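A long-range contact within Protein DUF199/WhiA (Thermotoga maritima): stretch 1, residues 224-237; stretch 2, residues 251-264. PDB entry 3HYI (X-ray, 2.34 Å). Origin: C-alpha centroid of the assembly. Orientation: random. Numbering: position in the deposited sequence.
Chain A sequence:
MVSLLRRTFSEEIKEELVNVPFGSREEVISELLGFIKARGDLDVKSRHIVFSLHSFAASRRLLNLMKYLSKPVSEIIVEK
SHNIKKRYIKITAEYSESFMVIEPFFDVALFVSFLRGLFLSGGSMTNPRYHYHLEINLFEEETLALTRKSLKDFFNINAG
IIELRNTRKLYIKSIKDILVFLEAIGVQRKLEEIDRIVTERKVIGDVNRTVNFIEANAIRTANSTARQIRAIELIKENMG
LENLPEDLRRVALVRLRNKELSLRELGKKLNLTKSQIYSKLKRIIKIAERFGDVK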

# COMPACT_ATOMS: atom_id res chain seq x y z
N SER A 224 4.54 -41.48 6.54
CA SER A 224 5.96 -41.62 6.21
C SER A 224 6.74 -42.25 7.36
O SER A 224 7.45 -43.23 7.17
CB SER A 224 6.59 -40.26 5.87
OG SER A 224 6.33 -39.90 4.52
N THR A 225 6.60 -41.66 8.54
CA THR A 225 7.29 -42.15 9.73
C THR A 225 6.96 -43.61 10.02
O THR A 225 7.85 -44.39 10.35
CB THR A 225 6.94 -41.29 10.97
OG1 THR A 225 7.21 -39.91 10.69
CG2 THR A 225 7.77 -41.72 12.18
N ALA A 226 5.69 -43.98 9.89
CA ALA A 226 5.25 -45.37 10.09
C ALA A 226 5.91 -46.30 9.07
O ALA A 226 6.27 -47.43 9.38
CB ALA A 226 3.74 -45.47 9.99
N ARG A 227 6.05 -45.79 7.85
CA ARG A 227 6.64 -46.51 6.73
C ARG A 227 8.15 -46.69 6.92
O ARG A 227 8.72 -47.69 6.50
CB ARG A 227 6.38 -45.71 5.45
CG ARG A 227 6.25 -46.52 4.19
CD ARG A 227 5.51 -45.72 3.12
NE ARG A 227 6.40 -45.24 2.07
N GLN A 228 8.78 -45.70 7.56
CA GLN A 228 10.20 -45.79 7.89
C GLN A 228 10.40 -46.86 8.95
O GLN A 228 11.24 -47.75 8.80
CB GLN A 228 10.71 -44.45 8.41
CG GLN A 228 10.66 -43.33 7.38
CD GLN A 228 10.60 -41.96 8.02
OE1 GLN A 228 10.93 -41.79 9.19
NE2 GLN A 228 10.18 -40.96 7.25
N ILE A 229 9.63 -46.76 10.02
CA ILE A 229 9.70 -47.70 11.13
C ILE A 229 9.47 -49.13 10.62
O ILE A 229 10.27 -50.02 10.90
CB ILE A 229 8.69 -47.36 12.24
CG1 ILE A 229 9.07 -46.03 12.91
CG2 ILE A 229 8.64 -48.46 13.29
CD1 ILE A 229 8.00 -45.49 13.84
N ARG A 230 8.40 -49.32 9.85
CA ARG A 230 8.08 -50.64 9.27
C ARG A 230 9.23 -51.20 8.43
O ARG A 230 9.56 -52.38 8.54
CB ARG A 230 6.80 -50.56 8.43
CG ARG A 230 6.23 -51.91 8.05
N ALA A 231 9.82 -50.36 7.59
CA ALA A 231 10.96 -50.76 6.74
C ALA A 231 12.16 -51.20 7.58
O ALA A 231 12.81 -52.19 7.27
CB ALA A 231 11.35 -49.63 5.81
N ILE A 232 12.44 -50.45 8.64
CA ILE A 232 13.54 -50.77 9.55
C ILE A 232 13.29 -52.09 10.29
O ILE A 232 14.22 -52.87 10.50
CB ILE A 232 13.77 -49.63 10.57
CG1 ILE A 232 14.27 -48.38 9.85
CG2 ILE A 232 14.77 -50.04 11.63
CD1 ILE A 232 14.18 -47.14 10.68
N GLU A 233 12.04 -52.32 10.69
CA GLU A 233 11.66 -53.53 11.42
C GLU A 233 11.83 -54.78 10.55
O GLU A 233 12.31 -55.80 11.03
CB GLU A 233 10.20 -53.46 11.89
CG GLU A 233 9.83 -52.26 12.77
CD GLU A 233 10.20 -52.42 14.22
OE1 GLU A 233 11.19 -53.12 14.52
OE2 GLU A 233 9.50 -51.82 15.08
N LEU A 234 11.43 -54.69 9.29
CA LEU A 234 11.57 -55.80 8.34
C LEU A 234 13.03 -56.17 8.12
O LEU A 234 13.37 -57.36 8.13
CB LEU A 234 10.93 -55.44 6.99
CG LEU A 234 9.40 -55.41 6.95
CD1 LEU A 234 8.92 -54.73 5.68
CD2 LEU A 234 8.83 -56.82 7.04
N ILE A 235 13.87 -55.16 7.94
CA ILE A 235 15.31 -55.36 7.74
C ILE A 235 15.95 -55.98 8.98
O ILE A 235 16.78 -56.88 8.87
CB ILE A 235 16.03 -54.03 7.41
CG1 ILE A 235 15.60 -53.51 6.04
CG2 ILE A 235 17.54 -54.20 7.45
CD1 ILE A 235 16.02 -52.07 5.78
N LYS A 236 15.56 -55.47 10.15
CA LYS A 236 16.05 -55.99 11.42
C LYS A 236 15.70 -57.47 11.57
O LYS A 236 16.54 -58.27 11.98
CB LYS A 236 15.47 -55.19 12.59
CG LYS A 236 15.88 -55.70 13.96
CD LYS A 236 15.49 -54.73 15.06
CE LYS A 236 15.62 -55.38 16.43
NZ LYS A 236 15.69 -54.37 17.52
N GLU A 237 14.46 -57.80 11.24
CA GLU A 237 13.98 -59.18 11.33
C GLU A 237 14.68 -60.12 10.33
O GLU A 237 15.06 -61.23 10.70
CB GLU A 237 12.46 -59.22 11.09
CG GLU A 237 11.85 -60.61 11.17
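Stretch 2, residues 251-264: VALVRLRNKELSLR

A helix that crosses another obliquely touches it over only a few turns, and side chains near its end can hold the departing chain in place; the pair formed by residues 224-237 and 251-264 of WhiA is an example. Stretch 1 is helical throughout. Stretch 2 is already helical at Val 251 and stays so to Arg 257, leaves helical geometry at Asn 258 (phi/psi -132°/76°), turns through Lys 259 to Ser 262, and enters a new helix at Leu 263. The axes of the first two helices approach to 9.8 Å with a signed crossing angle of -120°, so their directions are more opposed than aligned.

Where the backbones come close, a small residue faces a branched one. The CA atoms of Ile 232 and Ala 252 lie 6.0 Å apart, and Ile 232, with chi1 m and chi2 t, brings CD1 to 3.4 Å from Ala 252 O and to 3.4 Å from Arg 255 CG. One turn further on, Leu 256 acts as a knob among Ile 229, Ile 232, Glu 233 and Lys 236. Its CA-to-CB bond points sideways, yet with chi1 t and chi2 p the end of the side chain comes nearer to stretch 1, leaving Leu 256 CD1 3.8 Å from Ile 232 CG2 and 4.3 Å from Ile 229 CG2. The all-t Lys 236 borders this pocket with its aliphatic chain, Lys 236 CD lying 4.2 Å from Leu 256 CD2.

Arg 255 shows most clearly how a rotamer can serve two purposes. Its CA-to-CB bond points toward stretch 1, but chi2 p and chi3 m fold the chain rather than extend it, and the guanidinium is thereby placed between the helix and its own turn. Arg 255 NH1 donates to Gln 228 OE1 at 2.9 Å, near the guanidinium plane, while Arg 255 NH2 donates to Asn 258 O at 2.9 Å and to Leu 261 O at 2.7 Å, tying the turn to the helix it follows. Thr 225 CG2 covers one face of the group, 3.6 Å from Arg 255 NH1. The arrangement has a cost: Arg 255 NE is buried without a partner.

Lys 259 extends the contact past the helix end. Ile 229 CD1 meets Lys 259 CD at 3.5 Å, an apolar use of a charged side chain, whose ammonium is in a long salt bridge, Glu 233 OE2 to Lys 259 NZ at 3.9 Å. Beyond the turn, Leu 263 CD2 reaches back to within 3.9 Å of Gln 228 NE2.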

# COMPACT_ATOMS: atom_id res chain seq x y z
N VAL A 251 21.30 -44.50 10.76
CA VAL A 251 20.02 -43.84 10.48
C VAL A 251 18.83 -44.72 10.89
O VAL A 251 17.84 -44.21 11.43
CB VAL A 251 19.91 -43.46 8.99
CG1 VAL A 251 18.50 -43.00 8.63
CG2 VAL A 251 20.93 -42.38 8.64
N ALA A 252 18.94 -46.02 10.64
CA ALA A 252 17.91 -46.99 11.03
C ALA A 252 17.78 -47.06 12.55
O ALA A 252 16.66 -47.08 13.07
CB ALA A 252 18.23 -48.37 10.46
N LEU A 253 18.91 -47.11 13.25
CA LEU A 253 18.92 -47.14 14.71
C LEU A 253 18.32 -45.88 15.34
O LEU A 253 17.49 -45.96 16.24
CB LEU A 253 20.35 -47.34 15.23
CG LEU A 253 20.98 -48.72 15.02
CD1 LEU A 253 22.41 -48.72 15.53
CD2 LEU A 253 20.17 -49.81 15.70
N VAL A 254 18.75 -44.71 14.86
CA VAL A 254 18.28 -43.43 15.39
C VAL A 254 16.77 -43.25 15.20
O VAL A 254 16.08 -42.78 16.10
CB VAL A 254 19.06 -42.24 14.78
CG1 VAL A 254 18.29 -40.94 14.92
CG2 VAL A 254 20.43 -42.11 15.44
N ARG A 255 16.26 -43.63 14.03
CA ARG A 255 14.81 -43.61 13.78
C ARG A 255 14.07 -44.54 14.74
O ARG A 255 13.06 -44.15 15.33
CB ARG A 255 14.52 -44.02 12.33
CG ARG A 255 13.03 -44.20 11.99
CD ARG A 255 12.33 -42.88 11.68
NE ARG A 255 12.00 -42.09 12.86
CZ ARG A 255 11.40 -40.91 12.85
NH1 ARG A 255 11.06 -40.32 11.71
NH2 ARG A 255 11.15 -40.29 13.99
N LEU A 256 14.58 -45.76 14.90
CA LEU A 256 13.92 -46.78 15.71
C LEU A 256 13.94 -46.42 17.20
O LEU A 256 12.98 -46.71 17.92
CB LEU A 256 14.60 -48.14 15.50
CG LEU A 256 13.72 -49.38 15.71
CD1 LEU A 256 12.59 -49.42 14.68
CD2 LEU A 256 14.56 -50.65 15.62
N ARG A 257 15.01 -45.77 17.64
CA ARG A 257 15.15 -45.35 19.03
C ARG A 257 14.44 -44.02 19.30
O ARG A 257 14.15 -43.70 20.46
CB ARG A 257 16.63 -45.25 19.41
CG ARG A 257 17.33 -46.61 19.44
CD ARG A 257 18.80 -46.48 19.83
NE ARG A 257 19.50 -47.75 19.69
N ASN A 258 14.18 -43.25 18.25
CA ASN A 258 13.51 -41.95 18.37
C ASN A 258 12.38 -41.83 17.36
O ASN A 258 12.51 -41.12 16.37
CB ASN A 258 14.50 -40.80 18.15
CG ASN A 258 15.71 -40.89 19.05
OD1 ASN A 258 15.76 -40.26 20.11
ND2 ASN A 258 16.71 -41.67 18.64
N LYS A 259 11.26 -42.49 17.63
CA LYS A 259 10.20 -42.65 16.63
C LYS A 259 9.27 -41.45 16.48
O LYS A 259 8.50 -41.39 15.51
CB LYS A 259 9.35 -43.88 16.93
CG LYS A 259 10.14 -45.08 17.35
CD LYS A 259 9.45 -46.37 16.95
CE LYS A 259 9.61 -47.43 18.01
NZ LYS A 259 9.29 -48.78 17.48
N GLU A 260 9.32 -40.51 17.42
CA GLU A 260 8.42 -39.36 17.41
C GLU A 260 9.11 -38.07 16.96
O GLU A 260 8.46 -37.02 16.88
CB GLU A 260 7.78 -39.19 18.79
CG GLU A 260 6.57 -40.10 18.97
CD GLU A 260 6.07 -40.17 20.40
OE1 GLU A 260 6.34 -39.23 21.19
OE2 GLU A 260 5.40 -41.17 20.74
N LEU A 261 10.40 -38.14 16.64
CA LEU A 261 11.14 -36.96 16.20
C LEU A 261 10.92 -36.67 14.72
O LEU A 261 10.71 -37.58 13.92
CB LEU A 261 12.64 -37.13 16.44
CG LEU A 261 13.10 -37.33 17.88
CD1 LEU A 261 14.62 -37.34 17.94
CD2 LEU A 261 12.55 -36.25 18.80
N SER A 262 10.97 -35.40 14.37
CA SER A 262 10.96 -34.98 12.98
C SER A 262 12.28 -35.39 12.32
O SER A 262 13.28 -35.63 13.00
CB SER A 262 10.80 -33.46 12.89
OG SER A 262 11.90 -32.81 13.50
N LEU A 263 12.27 -35.45 10.99
CA LEU A 263 13.48 -35.79 10.23
C LEU A 263 14.62 -34.80 10.51
O LEU A 263 15.78 -35.20 10.59
CB LEU A 263 13.18 -35.82 8.73
CG LEU A 263 12.21 -36.91 8.25
CD1 LEU A 263 11.86 -36.70 6.79
CD2 LEU A 263 12.80 -38.29 8.48
N ARG A 264 14.28 -33.53 10.67
CA ARG A 264 15.24 -32.49 11.04
C ARG A 264 15.96 -32.84 12.34
O ARG A 264 17.18 -32.77 12.41
CB ARG A 264 14.52 -31.15 11.21
CG ARG A 264 15.42 -29.96 11.57
CD ARG A 264 15.75 -29.12 10.34
NE ARG A 264 14.54 -28.56 9.75
CZ ARG A 264 14.45 -28.04 8.52
NH1 ARG A 264 15.51 -27.98 7.72
NH2 ARG A 264 13.29 -27.57 8.09